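ATP-citrate lyase beta-subunit (Chlorobium limicola, PDB 6HXJ) probably catalyses, as part of ATP-citrate lyase, the ATP- and CoA-dependent cleavage of citrate to acetyl-CoA and oxaloacetate, with ADP and phosphate released. Local coordinates at residues K314-G319 / V351-R356; I261-A266 / G283-Y288; I18-Y23 / F201-A206. All coordinates share one frame; numbering follows the deposited sequence.

Interactions 1 and 2 belong to one mixed sheet in the citrate-binding region, where strands 261-266 and 315-318 are direct neighbours; I317 of strand 315-318 probably bonds through its N to A262 O and through its O to L264 N. Both contacts are buried, yet they differ: interaction 1 is a regular parallel ladder with aliphatic and aromatic packing, whereas interaction 2 has a single backbone bridge and continues through an asparagine amide. Interaction 3 lies in the ATP-grasp region, on the opposite side of the chain's centre and about 27 Å from interaction 2 between nearest atoms. It is only partly buried and joins a proline-rich loop to a strand through one hydrogen bond.

Interaction 1 of 3, residues K314-G319 / V351-R356; sequences KHIIVG and VKIWVR
Chi1 is -49° in H315 and -55° in W354, so both rings have CG anti to the carbonyl carbon and rise side by side from one face of the sheet. The strands that carry them, 315-318 and 352-356, are the parallel pair of a beta-alpha-beta unit whose crossover helix is 328-344. H315 ND1 lies in the indole plane, at its edge, 3.1 Å from W354 NE1, with the ring planes inclined obliquely at 49°. I317 crosses the indole at a slant, its CD1 3.7 Å from W354 CD1. Beyond the pair, W354 stacks on H380 and meets L394 and A395 of helix 391-397. An alanine here removes the indole that stacks on H380 and touches I317 CD1, and would probably loosen the packing of helix 391-397 on this face.

The other face is aliphatic. I316 and I353 run alongside each other, I316 CD1 resting 3.5 Å from I353 CG1, while V318 CG2 comes to 3.8 Å from I353 CG2; F339 of helix 328-344 packs over all three. Between the two faces the main chains form a parallel ladder. It begins weakly at K352 N to K314 O, then I316 N binds K352 O, and R356 N closes it on V318 O. In the middle, I316 is held to the neighbouring strand through both its N and its O: W354 N donates to I316 O at 2.7 Å, nearly along the C=O axis.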
loop_
_atom_site.group_PDB
_atom_site.type_symbol
_atom_site.label_atom_id
_atom_site.label_comp_id
_atom_site.label_asym_id
_atom_site.label_seq_id
_atom_site.Cartn_x
_atom_site.Cartn_y
_atom_site.Cartn_z
ATOM N N LYS A 314 14.370 18.719 65.295
ATOM C CA LYS A 314 15.772 18.351 65.504
ATOM C C LYS A 314 16.221 17.137 64.675
ATOM O O LYS A 314 17.332 17.163 64.147
ATOM C CB LYS A 314 16.089 18.166 67.008
ATOM C CG LYS A 314 16.248 19.490 67.758
ATOM C CD LYS A 314 15.636 19.470 69.166
ATOM C CE LYS A 314 16.630 19.748 70.277
ATOM N NZ LYS A 314 17.096 21.163 70.303
ATOM N N HIS A 315 15.383 16.069 64.582
ATOM C CA HIS A 315 15.672 14.828 63.836
ATOM C C HIS A 315 14.570 14.576 62.834
ATOM O O HIS A 315 13.438 15.002 63.054
ATOM C CB HIS A 315 15.762 13.599 64.788
ATOM C CG HIS A 315 16.635 13.824 65.979
ATOM N ND1 HIS A 315 18.013 13.702 65.893
ATOM C CD2 HIS A 315 16.307 14.252 67.223
ATOM C CE1 HIS A 315 18.476 14.018 67.095
ATOM N NE2 HIS A 315 17.488 14.354 67.928
ATOM N N ILE A 316 14.885 13.839 61.758
ATOM C CA ILE A 316 13.888 13.370 60.778
ATOM C C ILE A 316 13.957 11.832 60.813
ATOM O O ILE A 316 15.051 11.272 60.696
ATOM C CB ILE A 316 14.047 13.906 59.306
ATOM C CG1 ILE A 316 14.169 15.451 59.213
ATOM C CG2 ILE A 316 12.904 13.390 58.377
ATOM C CD1 ILE A 316 14.729 15.939 57.894
ATOM N N ILE A 317 12.790 11.168 61.022
ATOM C CA ILE A 317 12.715 9.717 61.039
ATOM C C ILE A 317 12.110 9.246 59.733
ATOM O O ILE A 317 10.896 9.330 59.527
ATOM C CB ILE A 317 12.014 9.114 62.303
ATOM C CG1 ILE A 317 12.597 9.641 63.643
ATOM C CG2 ILE A 317 11.999 7.579 62.279
ATOM C CD1 ILE A 317 14.090 9.481 63.895
ATOM N N VAL A 318 12.989 8.779 58.835
ATOM C CA VAL A 318 12.628 8.251 57.526
ATOM C C VAL A 318 12.640 6.740 57.713
ATOM O O VAL A 318 13.620 6.066 57.381
ATOM C CB VAL A 318 13.583 8.754 56.394
ATOM C CG1 VAL A 318 13.096 8.307 55.022
ATOM C CG2 VAL A 318 13.727 10.271 56.425
ATOM N N GLY A 319 11.591 6.228 58.343
ATOM C CA GLY A 319 11.470 4.810 58.648
ATOM C C GLY A 319 10.407 4.066 57.880
ATOM O O GLY A 319 9.681 4.622 57.049
ATOM N N VAL A 351 19.770 19.732 61.338
ATOM C CA VAL A 351 18.912 18.555 61.482
ATOM C C VAL A 351 19.623 17.275 61.004
ATOM O O VAL A 351 20.336 17.285 59.992
ATOM C CB VAL A 351 17.520 18.731 60.826
ATOM C CG1 VAL A 351 16.798 19.950 61.378
ATOM C CG2 VAL A 351 17.660 18.836 59.329
ATOM N N LYS A 352 19.515 16.227 61.816
ATOM C CA LYS A 352 20.069 14.910 61.529
ATOM C C LYS A 352 18.915 14.087 60.946
ATOM O O LYS A 352 17.782 14.184 61.422
ATOM C CB LYS A 352 20.637 14.255 62.812
ATOM C CG LYS A 352 21.825 15.012 63.405
ATOM C CD LYS A 352 22.213 14.524 64.793
ATOM C CE LYS A 352 23.310 15.366 65.410
ATOM N NZ LYS A 352 24.659 15.007 64.891
ATOM N N ILE A 353 19.181 13.326 59.892
ATOM C CA ILE A 353 18.183 12.471 59.244
ATOM C C ILE A 353 18.527 11.027 59.618
ATOM O O ILE A 353 19.700 10.648 59.576
ATOM C CB ILE A 353 18.120 12.714 57.689
ATOM C CG1 ILE A 353 17.726 14.185 57.372
ATOM C CG2 ILE A 353 17.149 11.748 57.001
ATOM C CD1 ILE A 353 17.980 14.683 55.969
ATOM N N TRP A 354 17.501 10.233 60.015
ATOM C CA TRP A 354 17.629 8.820 60.393
ATOM C C TRP A 354 16.824 7.978 59.416
ATOM O O TRP A 354 15.604 8.120 59.333
ATOM C CB TRP A 354 17.169 8.592 61.844
ATOM C CG TRP A 354 17.872 9.463 62.844
ATOM C CD1 TRP A 354 17.503 10.711 63.260
ATOM C CD2 TRP A 354 19.103 9.168 63.503
ATOM N NE1 TRP A 354 18.414 11.199 64.161
ATOM C CE2 TRP A 354 19.406 10.270 64.338
ATOM C CE3 TRP A 354 19.965 8.054 63.505
ATOM C CZ2 TRP A 354 20.544 10.301 65.155
ATOM C CZ3 TRP A 354 21.093 8.083 64.312
ATOM C CH2 TRP A 354 21.373 9.197 65.127
ATOM N N VAL A 355 17.518 7.134 58.647
ATOM C CA VAL A 355 16.915 6.289 57.629
ATOM C C VAL A 355 17.024 4.814 58.014
ATOM O O VAL A 355 18.106 4.339 58.374
ATOM C CB VAL A 355 17.508 6.573 56.211
ATOM C CG1 VAL A 355 16.803 5.760 55.130
ATOM C CG2 VAL A 355 17.435 8.051 55.871
ATOM N N ARG A 356 15.894 4.105 57.949
ATOM C CA ARG A 356 15.804 2.656 58.149
ATOM C C ARG A 356 14.674 2.187 57.249
ATOM O O ARG A 356 13.525 2.599 57.430
ATOM C CB ARG A 356 15.585 2.245 59.624
ATOM C CG ARG A 356 15.740 0.747 59.883
ATOM C CD ARG A 356 14.436 0.003 59.663
ATOM N NE ARG A 356 14.562 -1.427 59.918
ATOM C CZ ARG A 356 13.678 -2.339 59.534
ATOM N NH1 ARG A 356 12.593 -1.980 58.850
ATOM N NH2 ARG A 356 13.880 -3.620 59.813
#

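Interaction 2 of 3, residues I261-A266 / G283-Y288; sequences IALLTA and GTIANY
N287 turns its carboxamide against the main chain of L263. Its CG occupies the crowded position between backbone N and carbonyl carbon (chi1 67°), and chi2 of -79° swings the amide so that both its polar atoms meet the same residue. ND2 donates to L263 O at 2.8 Å, with an N-H...O angle of 164°; the oxygen lies close to the amide plane and the donor in the carbonyl plane. OD1 takes L263 N in a weak, bent bond of 3.2 Å.

Upstream the backbones do the work. I261 N donates to T284 O, and A286 N to I261 O at 2.7 Å, the latter from well above the carbonyl plane. Together they make the single bridge between I261 and I285. Here the beginnings of the two strands of a beta-alpha-beta unit meet, 261-266 and, after helix 268-280, the lead-in to 287-292.

The apolar side chains go to two sides. L263 and I285 cross obliquely, with L263 CD1 4.1 Å from I285 CG2, and I261 and I285 both touch V278 of helix 268-280. I261 CD1 also reaches over G283, 3.9 Å from its CA, in the direction a side chain at that glycine would take. The methyls of A262 and A286 meet CB to CB at 3.9 Å, and A262 and N287 both pack on I307 of helix 297-309.

By N287 the CA atoms of L263 and N287 are 6.1 Å apart, and the asparagine amide spans the gap. Acting much like a peptide group, it offers a donor and an acceptor at once, so that where the main chains have separated L263 O gets a good donor and L263 N a weak acceptor.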
loop_
_atom_site.group_PDB
_atom_site.type_symbol
_atom_site.label_atom_id
_atom_site.label_comp_id
_atom_site.label_asym_id
_atom_site.label_seq_id
_atom_site.Cartn_x
_atom_site.Cartn_y
_atom_site.Cartn_z
ATOM N N ILE A 261 10.706 15.783 67.056
ATOM C CA ILE A 261 10.973 14.657 66.160
ATOM C C ILE A 261 9.923 14.545 65.030
ATOM O O ILE A 261 8.754 14.224 65.270
ATOM C CB ILE A 261 11.171 13.317 66.935
ATOM C CG1 ILE A 261 12.235 13.447 68.034
ATOM C CG2 ILE A 261 11.556 12.188 65.994
ATOM C CD1 ILE A 261 11.689 13.368 69.428
ATOM N N ALA A 262 10.381 14.734 63.787
ATOM C CA ALA A 262 9.539 14.655 62.591
ATOM C C ALA A 262 9.548 13.287 61.893
ATOM O O ALA A 262 10.600 12.767 61.528
ATOM C CB ALA A 262 9.909 15.768 61.613
ATOM N N LEU A 263 8.369 12.721 61.713
ATOM C CA LEU A 263 8.239 11.418 61.074
ATOM C C LEU A 263 7.925 11.532 59.583
ATOM O O LEU A 263 7.040 12.297 59.203
ATOM C CB LEU A 263 7.148 10.561 61.772
ATOM C CG LEU A 263 7.150 10.458 63.295
ATOM C CD1 LEU A 263 5.853 9.838 63.787
ATOM C CD2 LEU A 263 8.382 9.702 63.790
ATOM N N LEU A 264 8.637 10.745 58.759
ATOM C CA LEU A 264 8.452 10.585 57.317
ATOM C C LEU A 264 8.504 9.063 57.084
ATOM O O LEU A 264 9.437 8.506 56.500
ATOM C CB LEU A 264 9.535 11.358 56.515
ATOM C CG LEU A 264 9.569 11.218 54.960
ATOM C CD1 LEU A 264 8.221 11.482 54.310
ATOM C CD2 LEU A 264 10.644 12.086 54.355
ATOM N N THR A 265 7.500 8.384 57.613
ATOM C CA THR A 265 7.470 6.929 57.619
ATOM C C THR A 265 6.489 6.303 56.594
ATOM O O THR A 265 5.439 6.866 56.247
ATOM C CB THR A 265 7.228 6.443 59.057
ATOM O OG1 THR A 265 6.037 7.073 59.531
ATOM C CG2 THR A 265 8.392 6.821 60.003
ATOM N N ALA A 266 6.872 5.115 56.121
ATOM C CA ALA A 266 6.138 4.338 55.134
ATOM C C ALA A 266 5.166 3.327 55.770
ATOM O O ALA A 266 5.572 2.508 56.609
ATOM C CB ALA A 266 7.122 3.614 54.246
ATOM N N GLY A 283 10.330 11.353 73.948
ATOM C CA GLY A 283 10.266 12.335 72.872
ATOM C C GLY A 283 8.905 12.936 72.575
ATOM O O GLY A 283 7.887 12.558 73.175
ATOM N N THR A 284 8.908 13.905 71.650
ATOM C CA THR A 284 7.718 14.620 71.191
ATOM C C THR A 284 7.645 14.519 69.673
ATOM O O THR A 284 8.653 14.752 68.991
ATOM C CB THR A 284 7.747 16.089 71.657
ATOM O OG1 THR A 284 9.007 16.681 71.334
ATOM C CG2 THR A 284 7.449 16.245 73.135
ATOM N N ILE A 285 6.455 14.191 69.130
ATOM C CA ILE A 285 6.313 14.076 67.667
ATOM C C ILE A 285 5.970 15.439 67.060
ATOM O O ILE A 285 5.123 16.170 67.583
ATOM C CB ILE A 285 5.389 12.921 67.151
ATOM C CG1 ILE A 285 3.915 13.055 67.608
ATOM C CG2 ILE A 285 5.957 11.557 67.514
ATOM C CD1 ILE A 285 2.911 12.244 66.797
ATOM N N ALA A 286 6.697 15.801 65.996
ATOM C CA ALA A 286 6.515 17.057 65.290
ATOM C C ALA A 286 5.308 16.901 64.386
ATOM O O ALA A 286 4.527 17.841 64.238
ATOM C CB ALA A 286 7.755 17.381 64.476
ATOM N N ASN A 287 5.132 15.685 63.816
ATOM C CA ASN A 287 3.999 15.395 62.941
ATOM C C ASN A 287 3.690 13.919 62.876
ATOM O O ASN A 287 4.452 13.094 63.386
ATOM C CB ASN A 287 4.307 15.890 61.509
ATOM C CG ASN A 287 5.426 15.124 60.835
ATOM O OD1 ASN A 287 6.610 15.364 61.095
ATOM N ND2 ASN A 287 5.076 14.148 59.995
ATOM N N TYR A 288 2.580 13.591 62.189
ATOM C CA TYR A 288 2.227 12.232 61.789
ATOM C C TYR A 288 2.211 12.245 60.238
ATOM O O TYR A 288 1.493 13.052 59.640
ATOM C CB TYR A 288 0.877 11.727 62.344
ATOM C CG TYR A 288 0.569 10.327 61.833
ATOM C CD1 TYR A 288 1.136 9.194 62.438
ATOM C CD2 TYR A 288 -0.223 10.132 60.699
ATOM C CE1 TYR A 288 0.903 7.907 61.938
ATOM C CE2 TYR A 288 -0.435 8.850 60.176
ATOM C CZ TYR A 288 0.122 7.742 60.806
ATOM O OH TYR A 288 -0.121 6.475 60.331
#

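Interaction 3 of 3, residues I18-Y23 / F201-A206; sequences IPVPNY and FAALDA
A single hydrogen bond, from A203 N to P19 O at 2.7 Å, ties the loop 18-23 to 201-203, in the first part of the broken strand 200-210. The donor stands above the carbonyl plane, not on a lone pair, and the N-H...O angle is 145°. The same oxygen has the A203 methyl beside it, CB at 3.2 Å, and A202 CA makes a C-H...O contact with it, so P19 O is approached by two successive residues of the strand.

Around this bond the two prolines pack on successive parts of the strand. P19 runs alongside F201, pointing the same way, with its CB and CG both 3.8 Å from F201 CB; the phenyl ring itself leads off elsewhere. P21 touches through CD, 4.2 Å from A202 CB and close to A203 O, while its CG makes a looser contact with L204 CD1. Between the rings V20 sets its CB away from the strand, yet CG1, anti to the carbonyl carbon, comes to 4.2 Å from A203 CB.

The next shell sets these positions. V20 packs on F13 and N14 of helix 6-15, from which the loop emerges on its way to strand 23-25, and beyond P21 the backbone of N22 is bonded to E97. On the other side, A202 and L204 are paired by backbone bonds to V193 and P191 of strand 184-195, and the F201 ring lies against I164, R167 and I171 of helix 163-181. All this is structural packing within the ATP-grasp domain.

Neither P19 nor P21 has an N-H to give, so these two residues can accept bonds from the strand but cannot return them, and the loop probably could not form a regular ladder here; they contribute ring carbons and one carbonyl, and the join is mostly apolar.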
loop_
_atom_site.group_PDB
_atom_site.type_symbol
_atom_site.label_atom_id
_atom_site.label_comp_id
_atom_site.label_asym_id
_atom_site.label_seq_id
_atom_site.Cartn_x
_atom_site.Cartn_y
_atom_site.Cartn_z
ATOM N N ILE A 18 -38.195 10.811 58.316
ATOM C CA ILE A 18 -37.911 10.808 59.747
ATOM C C ILE A 18 -38.243 12.202 60.272
ATOM O O ILE A 18 -37.759 13.197 59.714
ATOM C CB ILE A 18 -36.464 10.373 60.057
ATOM C CG1 ILE A 18 -36.216 8.929 59.592
ATOM C CG2 ILE A 18 -36.124 10.577 61.545
ATOM C CD1 ILE A 18 -34.770 8.510 59.579
ATOM N N PRO A 19 -39.106 12.285 61.309
ATOM C CA PRO A 19 -39.505 13.593 61.836
ATOM C C PRO A 19 -38.329 14.488 62.187
ATOM O O PRO A 19 -37.527 14.127 63.034
ATOM C CB PRO A 19 -40.331 13.213 63.056
ATOM C CG PRO A 19 -40.878 11.867 62.748
ATOM C CD PRO A 19 -39.764 11.185 62.048
ATOM N N VAL A 20 -38.176 15.601 61.479
ATOM C CA VAL A 20 -37.069 16.527 61.713
ATOM C C VAL A 20 -37.588 17.966 61.753
ATOM O O VAL A 20 -38.441 18.324 60.933
ATOM C CB VAL A 20 -35.914 16.372 60.678
ATOM C CG1 VAL A 20 -35.241 15.012 60.782
ATOM C CG2 VAL A 20 -36.399 16.629 59.264
ATOM N N PRO A 21 -37.051 18.814 62.658
ATOM C CA PRO A 21 -37.471 20.212 62.689
ATOM C C PRO A 21 -37.043 20.942 61.425
ATOM O O PRO A 21 -36.001 20.620 60.842
ATOM C CB PRO A 21 -36.728 20.764 63.903
ATOM C CG PRO A 21 -35.551 19.904 64.056
ATOM C CD PRO A 21 -36.018 18.552 63.674
ATOM N N ASN A 22 -37.860 21.912 60.997
ATOM C CA ASN A 22 -37.553 22.711 59.819
ATOM C C ASN A 22 -36.247 23.428 60.085
ATOM O O ASN A 22 -36.048 23.981 61.164
ATOM C CB ASN A 22 -38.673 23.692 59.500
ATOM C CG ASN A 22 -39.993 23.031 59.167
ATOM O OD1 ASN A 22 -40.049 21.971 58.534
ATOM N ND2 ASN A 22 -41.091 23.631 59.616
ATOM N N TYR A 23 -35.326 23.335 59.138
ATOM C CA TYR A 23 -34.009 23.917 59.293
ATOM C C TYR A 23 -33.558 24.554 58.001
ATOM O O TYR A 23 -34.074 24.246 56.923
ATOM C CB TYR A 23 -33.004 22.825 59.738
ATOM C CG TYR A 23 -32.693 21.802 58.663
ATOM C CD1 TYR A 23 -31.875 22.121 57.587
ATOM C CD2 TYR A 23 -33.279 20.540 58.682
ATOM C CE1 TYR A 23 -31.643 21.209 56.558
ATOM C CE2 TYR A 23 -33.028 19.608 57.676
ATOM C CZ TYR A 23 -32.189 19.938 56.626
ATOM O OH TYR A 23 -31.963 19.025 55.626
ATOM N N PHE A 201 -43.759 14.320 66.094
ATOM C CA PHE A 201 -42.421 13.940 66.527
ATOM C C PHE A 201 -41.354 14.767 65.787
ATOM O O PHE A 201 -41.600 15.243 64.673
ATOM C CB PHE A 201 -42.192 12.455 66.239
ATOM C CG PHE A 201 -42.804 11.449 67.184
ATOM C CD1 PHE A 201 -44.094 10.976 66.981
ATOM C CD2 PHE A 201 -42.056 10.898 68.221
ATOM C CE1 PHE A 201 -44.640 10.006 67.823
ATOM C CE2 PHE A 201 -42.605 9.930 69.066
ATOM C CZ PHE A 201 -43.895 9.496 68.864
ATOM N N ALA A 202 -40.171 14.926 66.402
ATOM C CA ALA A 202 -39.021 15.630 65.827
ATOM C C ALA A 202 -37.718 15.103 66.404
ATOM O O ALA A 202 -37.580 14.946 67.616
ATOM C CB ALA A 202 -39.114 17.133 66.062
ATOM N N ALA A 203 -36.750 14.852 65.518
ATOM C CA ALA A 203 -35.398 14.422 65.863
ATOM C C ALA A 203 -34.626 15.702 66.104
ATOM O O ALA A 203 -34.325 16.420 65.144
ATOM C CB ALA A 203 -34.785 13.652 64.708
ATOM N N LEU A 204 -34.397 16.049 67.375
ATOM C CA LEU A 204 -33.738 17.308 67.704
ATOM C C LEU A 204 -32.219 17.295 67.467
ATOM O O LEU A 204 -31.739 18.187 66.758
ATOM C CB LEU A 204 -34.102 17.768 69.117
ATOM C CG LEU A 204 -35.047 18.964 69.227
ATOM C CD1 LEU A 204 -36.294 18.813 68.355
ATOM C CD2 LEU A 204 -35.414 19.217 70.660
ATOM N N ASP A 205 -31.464 16.305 68.032
ATOM C CA ASP A 205 -30.002 16.208 67.854
ATOM C C ASP A 205 -29.659 14.977 67.059
ATOM O O ASP A 205 -29.795 13.857 67.554
ATOM C CB ASP A 205 -29.231 16.210 69.191
ATOM C CG ASP A 205 -29.305 17.500 69.999
ATOM O OD1 ASP A 205 -29.028 18.586 69.424
ATOM O OD2 ASP A 205 -29.562 17.421 71.226
ATOM N N ALA A 206 -29.184 15.182 65.827
ATOM C CA ALA A 206 -28.853 14.104 64.903
ATOM C C ALA A 206 -27.350 13.898 64.731
ATOM O O ALA A 206 -26.679 14.707 64.069
ATOM C CB ALA A 206 -29.501 14.373 63.553
#